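PDB 6W0P: kojibiose phosphorylase from Gut metagenome, which belongs to the glycoside hydrolase family 65 phosphorylases, carbohydrate-active enzymes with N-terminal, central catalytic and C-terminal family regions. Local coordinates for residues L178-S182 and D183-N187; T71-Y75 and L76-K80; P625-H628 and S629-S633; A671-N675 and I676-F680. One frame throughout, in Å; residues are numbered along the deposited sequence.

All four contacts are local and follow one another along the chain, so none nests in or crosses another. Interaction 2 comes first and closes a loop between strands 64-66 and 83-85. Interaction 1 then closes a tight turn between strand 165-174 of the five-stranded sheet and strand 186-194 at the edge of the ten-stranded sheet. Their centres lie about 24 Å apart, and both belong to the N-terminal family region. Much later, interaction 3 winds within helix 624-634 and interaction 4 within helix 666-680. These two helices touch through Ser-629 and Asn-675, the centres of interactions 3 and 4 lying about 9 Å apart, on the far side of the chain's centre from interaction 1.

Interaction 1 (L178-S182 and D183-N187); sequences LHWGS and DCYWN
His-179 and Asp-183 meet as an antiparallel hydrogen-bonded pair at the base of a tight turn, where Ser-182 and Asp-183 both face His-179 and form a classic beta bulge. The turn lies in the N-terminal family region, on the connection from strand 165-174 to edge strand 186-194. His-179 N gives an almost straight bond to Asp-183 O (2.8 Å, 170° at the hydrogen). The return bond, from Asp-183 N to His-179 O, is longer at 3.3 Å. His-179 O also accepts from Ser-182 N, so two amides grip one carbonyl, as the extra residue of the bulge allows. Trp-180 and Gly-181 reverse the chain with positive phi values, a backbone shape that glycine adopts easily and tryptophan less readily.

His-179, Trp-180 and Tyr-185 gather on one side of the turn. The CB of His-179 rests 3.6 Å from CD1 of Tyr-185, while the hydroxyl OH of Tyr-185 comes to CD1 at the edge of the Trp-180 indole, near its plane. With CG of His-179 anti to the backbone N (chi1 -158°), the imidazole reaches Trp-180 and sets its CD2 above one indole face. Phe-84 joins the group, its ring plane nearly parallel to that of His-179 and edge-to-face with Trp-180 and Tyr-185, and Asn-87 N bonds ND1 of buried His-179. On the other side, CD2 of Leu-178 lies 3.7 Å from Cys-184 N. Where the chain leaves the turn, the short side chain of Ser-182 reaches back and its OG donates to Trp-180 O at 3.0 Å, from 59° above the carbonyl plane.

Interaction 2 (T71-Y75 and L76-K80); sequences TPSAY and LGIVK
Thr-71 and Lys-80 pinch the ends of a surface loop together through a backbone hydrogen bond, Thr-71 N to Lys-80 O at 2.8 Å. A second polar link crosses the loop: the lysine chain, extended beyond CG, carries NZ to within 3.3 Å of Ser-73 O in a weak bond. Lysine is long enough to bridge this span, and its charged end suits the exposed surface. Within the first half, OG of Ser-73 accepts from Tyr-75 N at 3.2 Å, making an ST turn. The hydroxyl can do this because it stands anti to the serine's own backbone N (chi1 -173°), beside the carbonyl carbon. Water also helps to close the loop, one molecule donating to both Tyr-75 O and Ile-78 O, the latter at 2.7 Å.

Apolar contact is slight: CD1 of Ile-78 reaches across to CB of Tyr-75 at 4.2 Å. The same methyl is in van der Waals proximity to Ser-73 OG. Gly-77 takes a positive phi at the bend, easy for a residue without a side chain.

The loop runs between strands 64-66 and 83-85. Arg-385 of helix 379-388 bonds Gly-77 O, while Tyr-75 and Ile-78 pack on Tyr-576 of the second subunit, placing the loop at the dimer contact.

Interaction 3 (P625-H628 and S629-S633); sequences PSIH and SIIAS
Ile-627 and Ile-631 stand one helical turn apart in helix 624-634, within the central catalytic family region, and the contact is that of neighbouring turns. Its backbone bonds are regular: the amides of Ser-629, Ile-630, Ile-631 and Ala-632 each donate to the carbonyl four residues earlier. The Ser-629 N to Pro-625 O bond is 2.9 Å, and Ala-632 N to His-628 O is 2.8 Å. Pro-625 lacks an N-H, which costs nothing in the first turn, where amides need no partner from the turn before.

Apolar contacts run alongside. CG2 of Ile-627 meets CD1 of Ile-631 at 4.0 Å, the two branched chains crossing at a slant. The side chain of Ile-630 leans back over the Ser-626 carbonyl. Phe-595 of helix 590-596 packs on Ile-627 and Ile-630.

The polar ends turn to other partners. Ser-629 OG bonds Ala-641 O and Asn-675 ND2, while His-628 ND1 bonds Ser-624 O. Because the amide ND2 can only donate and the carbonyl only accept, the small buried hydroxyl of Ser-629 probably serves in both roles, accepting from ND2 and donating to Ala-641 O, which would satisfy its polarity in the buried interface between helices.

Interaction 4 (A671-N675 and I676-F680); sequences AAWMN and IVYGF
A wider pi-type turn at 676-680 marks the last part of helix 666-680, and Asn-675 and Phe-680 span it: Phe-680 N donates to Asn-675 O, five residues back, at 3.2 Å. Before it the bonding is alpha-helical, with Val-677 N reaching Trp-673 O at 3.0 Å. Met-674 O serves both patterns, accepting from Tyr-678 N at 2.8 Å and, weakly, from Gly-679 N. Gly-679 suits the site because a CB there would run into Asn-675 O. As it is, its CA comes within 3.0 Å of that oxygen in a CA-H...O contact.

Side chains pack along one flank. Trp-673 has CG anti to its backbone N (chi1 177°), which swings the indole forward along the helix, so that CG2 of Val-677 sits over one face in a CH-pi contact, 4.0 Å from the five-membered ring centroid. Next to it, CE2 of Tyr-678 approaches CZ3 of Trp-673 at 4.0 Å. Met-674 and Tyr-678 lie side by side and point the same way; SD meets the ring edge near its plane, 3.5 Å from CE2, a Met-aromatic contact. Phe-359 and Pro-358 of helix 351-361 pack against this flank.

With SD at the ring edge of Tyr-678, its lone pairs can face the slightly positive ring hydrogens, which probably adds a weak electrostatic attraction to the dispersion in this buried flank.

Interaction 1 (L178-S182 and D183-N187)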
loop_
_atom_site.group_PDB
_atom_site.type_symbol
_atom_site.label_atom_id
_atom_site.label_comp_id
_atom_site.label_asym_id
_atom_site.label_seq_id
_atom_site.Cartn_x
_atom_site.Cartn_y
_atom_site.Cartn_z
ATOM N N LEU A 178 -22.193 18.708 5.388
ATOM C CA LEU A 178 -21.351 17.638 4.808
ATOM C C LEU A 178 -20.044 17.536 5.600
ATOM O O LEU A 178 -19.584 18.545 6.191
ATOM C CB LEU A 178 -21.076 17.927 3.327
ATOM C CG LEU A 178 -22.298 18.253 2.462
ATOM C CD1 LEU A 178 -21.859 18.607 1.038
ATOM C CD2 LEU A 178 -23.314 17.093 2.467
ATOM N N HIS A 179 -19.489 16.329 5.625
ATOM C CA HIS A 179 -18.073 16.025 5.936
ATOM C C HIS A 179 -17.359 15.574 4.659
ATOM O O HIS A 179 -18.042 15.017 3.766
ATOM C CB HIS A 179 -17.988 14.954 7.016
ATOM C CG HIS A 179 -16.678 14.988 7.709
ATOM N ND1 HIS A 179 -16.447 15.827 8.776
ATOM C CD2 HIS A 179 -15.531 14.316 7.473
ATOM C CE1 HIS A 179 -15.197 15.665 9.171
ATOM N NE2 HIS A 179 -14.617 14.736 8.397
ATOM N N TRP A 180 -16.050 15.825 4.580
ATOM C CA TRP A 180 -15.204 15.623 3.370
ATOM C C TRP A 180 -15.807 16.371 2.166
ATOM O O TRP A 180 -15.462 16.019 1.040
ATOM C CB TRP A 180 -15.018 14.122 3.064
ATOM C CG TRP A 180 -14.468 13.283 4.184
ATOM C CD1 TRP A 180 -15.008 12.128 4.682
ATOM C CD2 TRP A 180 -13.271 13.525 4.961
ATOM N NE1 TRP A 180 -14.234 11.644 5.709
ATOM C CE2 TRP A 180 -13.166 12.474 5.901
ATOM C CE3 TRP A 180 -12.290 14.531 4.970
ATOM C CZ2 TRP A 180 -12.126 12.397 6.826
ATOM C CZ3 TRP A 180 -11.254 14.454 5.883
ATOM C CH2 TRP A 180 -11.183 13.403 6.803
ATOM N N GLY A 181 -16.670 17.369 2.382
ATOM C CA GLY A 181 -17.418 18.074 1.316
ATOM C C GLY A 181 -18.281 17.162 0.428
ATOM O O GLY A 181 -18.662 17.622 -0.683
ATOM N N SER A 182 -18.606 15.938 0.869
ATOM C CA SER A 182 -19.336 14.914 0.064
ATOM C C SER A 182 -20.646 14.482 0.728
ATOM O O SER A 182 -21.634 14.405 0.008
ATOM C CB SER A 182 -18.477 13.710 -0.213
ATOM O OG SER A 182 -17.178 14.134 -0.569
ATOM N N ASP A 183 -20.649 14.119 2.013
ATOM C CA ASP A 183 -21.787 13.374 2.614
ATOM C C ASP A 183 -22.133 13.924 4.000
ATOM O O ASP A 183 -21.203 14.295 4.745
ATOM C CB ASP A 183 -21.477 11.879 2.661
ATOM C CG ASP A 183 -21.186 11.333 1.282
ATOM O OD1 ASP A 183 -22.162 11.035 0.556
ATOM O OD2 ASP A 183 -19.993 11.251 0.922
ATOM N N CYS A 184 -23.432 13.924 4.316
ATOM C CA CYS A 184 -23.992 14.190 5.659
ATOM C C CYS A 184 -23.967 12.882 6.444
ATOM O O CYS A 184 -24.416 11.887 5.899
ATOM C CB CYS A 184 -25.419 14.721 5.590
ATOM S SG CYS A 184 -26.080 15.152 7.223
ATOM N N TYR A 185 -23.420 12.891 7.657
ATOM C CA TYR A 185 -23.187 11.673 8.477
ATOM C C TYR A 185 -24.234 11.601 9.594
ATOM O O TYR A 185 -24.040 10.829 10.528
ATOM C CB TYR A 185 -21.732 11.630 8.961
ATOM C CG TYR A 185 -20.773 11.197 7.877
ATOM C CD1 TYR A 185 -20.275 12.111 6.962
ATOM C CD2 TYR A 185 -20.416 9.864 7.714
ATOM C CE1 TYR A 185 -19.422 11.720 5.941
ATOM C CE2 TYR A 185 -19.571 9.455 6.695
ATOM C CZ TYR A 185 -19.072 10.384 5.803
ATOM O OH TYR A 185 -18.237 10.004 4.788
ATOM N N TRP A 186 -25.340 12.328 9.440
ATOM C CA TRP A 186 -26.461 12.399 10.416
ATOM C C TRP A 186 -27.767 11.907 9.781
ATOM O O TRP A 186 -28.011 12.263 8.598
ATOM C CB TRP A 186 -26.608 13.836 10.911
ATOM C CG TRP A 186 -25.401 14.292 11.666
ATOM C CD1 TRP A 186 -24.348 15.008 11.181
ATOM C CD2 TRP A 186 -25.094 14.000 13.034
ATOM N NE1 TRP A 186 -23.425 15.219 12.172
ATOM C CE2 TRP A 186 -23.858 14.611 13.321
ATOM C CE3 TRP A 186 -25.751 13.306 14.051
ATOM C CZ2 TRP A 186 -23.271 14.543 14.581
ATOM C CZ3 TRP A 186 -25.171 13.241 15.299
ATOM C CH2 TRP A 186 -23.945 13.851 15.556
ATOM N N ASN A 187 -28.560 11.129 10.529
ATOM C CA ASN A 187 -29.967 10.787 10.180
ATOM C C ASN A 187 -30.914 11.575 11.093
ATOM O O ASN A 187 -30.576 11.791 12.286
ATOM C CB ASN A 187 -30.273 9.289 10.306
ATOM C CG ASN A 187 -29.571 8.454 9.258
ATOM O OD1 ASN A 187 -29.506 8.853 8.103
ATOM N ND2 ASN A 187 -29.009 7.322 9.659
#

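Interaction 2 (T71-Y75 and L76-K80)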
loop_
_atom_site.group_PDB
_atom_site.type_symbol
_atom_site.label_atom_id
_atom_site.label_comp_id
_atom_site.label_asym_id
_atom_site.label_seq_id
_atom_site.Cartn_x
_atom_site.Cartn_y
_atom_site.Cartn_z
ATOM N N THR A 71 -12.467 0.015 2.223
ATOM C CA THR A 71 -11.324 -0.208 1.300
ATOM C C THR A 71 -10.917 -1.677 1.432
ATOM O O THR A 71 -10.512 -2.104 2.508
ATOM C CB THR A 71 -10.190 0.781 1.584
ATOM O OG1 THR A 71 -10.765 2.065 1.347
ATOM C CG2 THR A 71 -8.962 0.564 0.726
ATOM N N PRO A 72 -11.029 -2.502 0.361
ATOM C CA PRO A 72 -10.783 -3.941 0.473
ATOM C C PRO A 72 -9.291 -4.269 0.672
ATOM O O PRO A 72 -8.442 -3.548 0.139
ATOM C CB PRO A 72 -11.290 -4.536 -0.861
ATOM C CG PRO A 72 -11.914 -3.374 -1.620
ATOM C CD PRO A 72 -11.334 -2.105 -1.024
ATOM N N SER A 73 -9.006 -5.332 1.436
ATOM C CA SER A 73 -7.658 -5.957 1.566
ATOM C C SER A 73 -7.810 -7.477 1.657
ATOM O O SER A 73 -8.763 -7.945 2.317
ATOM C CB SER A 73 -6.867 -5.410 2.751
ATOM O OG SER A 73 -5.539 -5.917 2.755
ATOM N N ALA A 74 -6.887 -8.196 1.012
ATOM C CA ALA A 74 -6.744 -9.670 1.055
ATOM C C ALA A 74 -5.914 -10.081 2.281
ATOM O O ALA A 74 -5.847 -11.306 2.575
ATOM C CB ALA A 74 -6.096 -10.163 -0.219
ATOM N N TYR A 75 -5.301 -9.106 2.967
ATOM C CA TYR A 75 -4.384 -9.323 4.122
ATOM C C TYR A 75 -5.073 -8.889 5.414
ATOM O O TYR A 75 -5.986 -8.035 5.376
ATOM C CB TYR A 75 -3.075 -8.558 3.928
ATOM C CG TYR A 75 -2.376 -8.861 2.628
ATOM C CD1 TYR A 75 -1.787 -10.098 2.404
ATOM C CD2 TYR A 75 -2.311 -7.917 1.618
ATOM C CE1 TYR A 75 -1.143 -10.386 1.214
ATOM C CE2 TYR A 75 -1.663 -8.186 0.424
ATOM C CZ TYR A 75 -1.083 -9.427 0.220
ATOM O OH TYR A 75 -0.441 -9.697 -0.955
ATOM N N LEU A 76 -4.627 -9.464 6.528
ATOM C CA LEU A 76 -5.142 -9.169 7.886
ATOM C C LEU A 76 -4.248 -8.118 8.564
ATOM O O LEU A 76 -3.063 -7.973 8.150
ATOM C CB LEU A 76 -5.182 -10.478 8.671
ATOM C CG LEU A 76 -6.157 -11.523 8.119
ATOM C CD1 LEU A 76 -5.991 -12.856 8.841
ATOM C CD2 LEU A 76 -7.608 -11.048 8.216
ATOM N N GLY A 77 -4.819 -7.403 9.544
ATOM C CA GLY A 77 -4.147 -6.370 10.358
ATOM C C GLY A 77 -4.094 -5.016 9.663
ATOM O O GLY A 77 -3.648 -4.065 10.290
ATOM N N ILE A 78 -4.606 -4.927 8.440
ATOM C CA ILE A 78 -4.697 -3.662 7.668
ATOM C C ILE A 78 -6.104 -3.086 7.813
ATOM O O ILE A 78 -7.115 -3.808 7.555
ATOM C CB ILE A 78 -4.294 -3.905 6.204
ATOM C CG1 ILE A 78 -2.795 -4.229 6.111
ATOM C CG2 ILE A 78 -4.687 -2.712 5.340
ATOM C CD1 ILE A 78 -2.310 -4.545 4.710
ATOM N N VAL A 79 -6.175 -1.798 8.132
ATOM C CA VAL A 79 -7.475 -1.122 8.385
ATOM C C VAL A 79 -8.272 -1.049 7.079
ATOM O O VAL A 79 -7.726 -0.589 6.059
ATOM C CB VAL A 79 -7.275 0.242 9.059
ATOM C CG1 VAL A 79 -8.608 0.940 9.287
ATOM C CG2 VAL A 79 -6.538 0.056 10.376
ATOM N N LYS A 80 -9.496 -1.567 7.116
ATOM C CA LYS A 80 -10.434 -1.629 5.963
ATOM C C LYS A 80 -11.356 -0.415 6.033
ATOM O O LYS A 80 -11.809 0.023 4.985
ATOM C CB LYS A 80 -11.258 -2.923 5.994
ATOM C CG LYS A 80 -10.456 -4.225 5.964
ATOM C CD LYS A 80 -11.299 -5.436 5.565
ATOM C CE LYS A 80 -10.497 -6.705 5.367
ATOM N NZ LYS A 80 -11.221 -7.686 4.520
HETATM O O HOH W 1 -7.055 -6.455 6.963
#

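Interaction 3 (P625-H628 and S629-S633)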
loop_
_atom_site.group_PDB
_atom_site.type_symbol
_atom_site.label_atom_id
_atom_site.label_comp_id
_atom_site.label_asym_id
_atom_site.label_seq_id
_atom_site.Cartn_x
_atom_site.Cartn_y
_atom_site.Cartn_z
ATOM N N PRO A 625 11.957 20.884 14.917
ATOM C CA PRO A 625 12.709 22.078 15.297
ATOM C C PRO A 625 12.829 22.337 16.804
ATOM O O PRO A 625 13.894 22.726 17.249
ATOM C CB PRO A 625 11.922 23.220 14.625
ATOM C CG PRO A 625 11.304 22.556 13.402
ATOM C CD PRO A 625 10.914 21.188 13.914
ATOM N N SER A 626 11.747 22.126 17.552
ATOM C CA SER A 626 11.681 22.390 19.013
ATOM C C SER A 626 12.591 21.414 19.787
ATOM O O SER A 626 13.197 21.826 20.788
ATOM C CB SER A 626 10.234 22.368 19.517
ATOM O OG SER A 626 9.654 21.068 19.439
ATOM N N ILE A 627 12.649 20.150 19.386
ATOM C CA ILE A 627 13.453 19.117 20.091
ATOM C C ILE A 627 14.928 19.474 19.917
ATOM O O ILE A 627 15.672 19.453 20.899
ATOM C CB ILE A 627 13.145 17.721 19.543
ATOM C CG1 ILE A 627 11.679 17.353 19.762
ATOM C CG2 ILE A 627 14.077 16.702 20.159
ATOM C CD1 ILE A 627 11.277 17.447 21.192
ATOM N N HIS A 628 15.317 19.804 18.695
ATOM C CA HIS A 628 16.710 20.185 18.356
ATOM C C HIS A 628 17.066 21.500 19.083
ATOM O O HIS A 628 18.216 21.603 19.597
ATOM C CB HIS A 628 16.885 20.206 16.817
ATOM C CG HIS A 628 16.843 18.855 16.173
ATOM N ND1 HIS A 628 15.680 18.277 15.698
ATOM C CD2 HIS A 628 17.825 17.963 15.931
ATOM C CE1 HIS A 628 15.948 17.094 15.198
ATOM N NE2 HIS A 628 17.262 16.879 15.332
ATOM N N SER A 629 16.144 22.481 19.127
ATOM C CA SER A 629 16.372 23.760 19.853
ATOM C C SER A 629 16.640 23.442 21.326
ATOM O O SER A 629 17.593 24.013 21.889
ATOM C CB SER A 629 15.243 24.753 19.753
ATOM O OG SER A 629 15.593 25.924 20.499
ATOM N N ILE A 630 15.839 22.545 21.913
ATOM C CA ILE A 630 15.904 22.243 23.372
ATOM C C ILE A 630 17.232 21.574 23.661
ATOM O O ILE A 630 17.872 21.977 24.626
ATOM C CB ILE A 630 14.717 21.394 23.852
ATOM C CG1 ILE A 630 13.438 22.241 23.854
ATOM C CG2 ILE A 630 15.016 20.792 25.217
ATOM C CD1 ILE A 630 12.181 21.466 23.604
ATOM N N ILE A 631 17.611 20.590 22.847
ATOM C CA ILE A 631 18.890 19.852 23.037
ATOM C C ILE A 631 20.045 20.832 22.786
ATOM O O ILE A 631 20.979 20.806 23.576
ATOM C CB ILE A 631 18.953 18.586 22.170
ATOM C CG1 ILE A 631 17.938 17.554 22.660
ATOM C CG2 ILE A 631 20.367 18.011 22.133
ATOM C CD1 ILE A 631 17.746 16.376 21.695
ATOM N N ALA A 632 19.988 21.653 21.738
ATOM C CA ALA A 632 21.027 22.667 21.432
ATOM C C ALA A 632 21.241 23.553 22.657
ATOM O O ALA A 632 22.392 23.712 23.051
ATOM C CB ALA A 632 20.658 23.508 20.236
ATOM N N SER A 633 20.171 24.089 23.251
ATOM C CA SER A 633 20.254 24.930 24.476
ATOM C C SER A 633 21.008 24.165 25.578
ATOM O O SER A 633 21.940 24.712 26.146
ATOM C CB SER A 633 18.887 25.365 24.959
ATOM O OG SER A 633 18.424 26.497 24.249
#

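Interaction 4 (A671-N675 and I676-F680)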
loop_
_atom_site.group_PDB
_atom_site.type_symbol
_atom_site.label_atom_id
_atom_site.label_comp_id
_atom_site.label_asym_id
_atom_site.label_seq_id
_atom_site.Cartn_x
_atom_site.Cartn_y
_atom_site.Cartn_z
ATOM N N ALA A 671 4.612 22.780 21.045
ATOM C CA ALA A 671 6.086 22.803 20.918
ATOM C C ALA A 671 6.619 24.203 21.225
ATOM O O ALA A 671 7.772 24.289 21.640
ATOM C CB ALA A 671 6.500 22.369 19.538
ATOM N N ALA A 672 5.824 25.256 21.015
ATOM C CA ALA A 672 6.276 26.646 21.231
ATOM C C ALA A 672 6.466 26.827 22.738
ATOM O O ALA A 672 7.520 27.354 23.169
ATOM C CB ALA A 672 5.291 27.630 20.657
ATOM N N TRP A 673 5.505 26.332 23.518
ATOM C CA TRP A 673 5.581 26.385 24.992
ATOM C C TRP A 673 6.797 25.575 25.436
ATOM O O TRP A 673 7.560 26.068 26.266
ATOM C CB TRP A 673 4.301 25.863 25.641
ATOM C CG TRP A 673 4.387 25.848 27.135
ATOM C CD1 TRP A 673 4.038 26.853 27.979
ATOM C CD2 TRP A 673 4.876 24.783 27.961
ATOM N NE1 TRP A 673 4.243 26.478 29.276
ATOM C CE2 TRP A 673 4.748 25.210 29.299
ATOM C CE3 TRP A 673 5.363 23.497 27.709
ATOM C CZ2 TRP A 673 5.140 24.418 30.374
ATOM C CZ3 TRP A 673 5.748 22.712 28.771
ATOM C CH2 TRP A 673 5.631 23.165 30.087
ATOM N N MET A 674 6.943 24.368 24.898
ATOM C CA MET A 674 8.046 23.437 25.235
ATOM C C MET A 674 9.397 24.089 24.938
ATOM O O MET A 674 10.285 24.020 25.815
ATOM C CB MET A 674 7.943 22.167 24.394
ATOM C CG MET A 674 6.635 21.478 24.574
ATOM S SD MET A 674 6.857 20.241 25.811
ATOM C CE MET A 674 7.657 18.956 24.863
ATOM N N ASN A 675 9.536 24.648 23.726
ATOM C CA ASN A 675 10.769 25.337 23.275
ATOM C C ASN A 675 11.125 26.440 24.284
ATOM O O ASN A 675 12.343 26.625 24.550
ATOM C CB ASN A 675 10.683 25.887 21.855
ATOM C CG ASN A 675 12.027 25.887 21.149
ATOM O OD1 ASN A 675 12.077 25.686 19.937
ATOM N ND2 ASN A 675 13.112 26.150 21.879
ATOM N N ILE A 676 10.129 27.133 24.849
ATOM C CA ILE A 676 10.387 28.265 25.795
ATOM C C ILE A 676 10.800 27.693 27.163
ATOM O O ILE A 676 11.876 28.111 27.650
ATOM C CB ILE A 676 9.190 29.233 25.860
ATOM C CG1 ILE A 676 9.068 30.029 24.550
ATOM C CG2 ILE A 676 9.311 30.131 27.084
ATOM C CD1 ILE A 676 7.816 30.927 24.437
ATOM N N VAL A 677 10.054 26.722 27.713
ATOM C CA VAL A 677 10.209 26.286 29.136
ATOM C C VAL A 677 11.263 25.171 29.273
ATOM O O VAL A 677 12.125 25.288 30.176
ATOM C CB VAL A 677 8.860 25.912 29.766
ATOM C CG1 VAL A 677 9.023 25.348 31.157
ATOM C CG2 VAL A 677 7.922 27.102 29.819
ATOM N N TYR A 678 11.242 24.137 28.443
ATOM C CA TYR A 678 12.300 23.096 28.422
ATOM C C TYR A 678 13.573 23.639 27.763
ATOM O O TYR A 678 14.669 23.236 28.165
ATOM C CB TYR A 678 11.844 21.827 27.708
ATOM C CG TYR A 678 10.873 20.994 28.500
ATOM C CD1 TYR A 678 11.239 20.416 29.706
ATOM C CD2 TYR A 678 9.589 20.758 28.043
ATOM C CE1 TYR A 678 10.353 19.645 30.449
ATOM C CE2 TYR A 678 8.694 19.982 28.768
ATOM C CZ TYR A 678 9.072 19.442 29.983
ATOM O OH TYR A 678 8.196 18.649 30.660
ATOM N N GLY A 679 13.415 24.517 26.773
ATOM C CA GLY A 679 14.516 25.033 25.946
ATOM C C GLY A 679 15.228 26.171 26.641
ATOM O O GLY A 679 16.191 25.904 27.381
ATOM N N PHE A 680 14.791 27.400 26.394
ATOM C CA PHE A 680 15.430 28.604 26.960
ATOM C C PHE A 680 15.423 28.494 28.482
ATOM O O PHE A 680 16.451 28.808 29.051
ATOM C CB PHE A 680 14.778 29.873 26.426
ATOM C CG PHE A 680 14.961 30.058 24.941
ATOM C CD1 PHE A 680 16.225 30.195 24.387
ATOM C CD2 PHE A 680 13.873 30.084 24.093
ATOM C CE1 PHE A 680 16.390 30.346 23.019
ATOM C CE2 PHE A 680 14.042 30.241 22.731
ATOM C CZ PHE A 680 15.291 30.357 22.195
#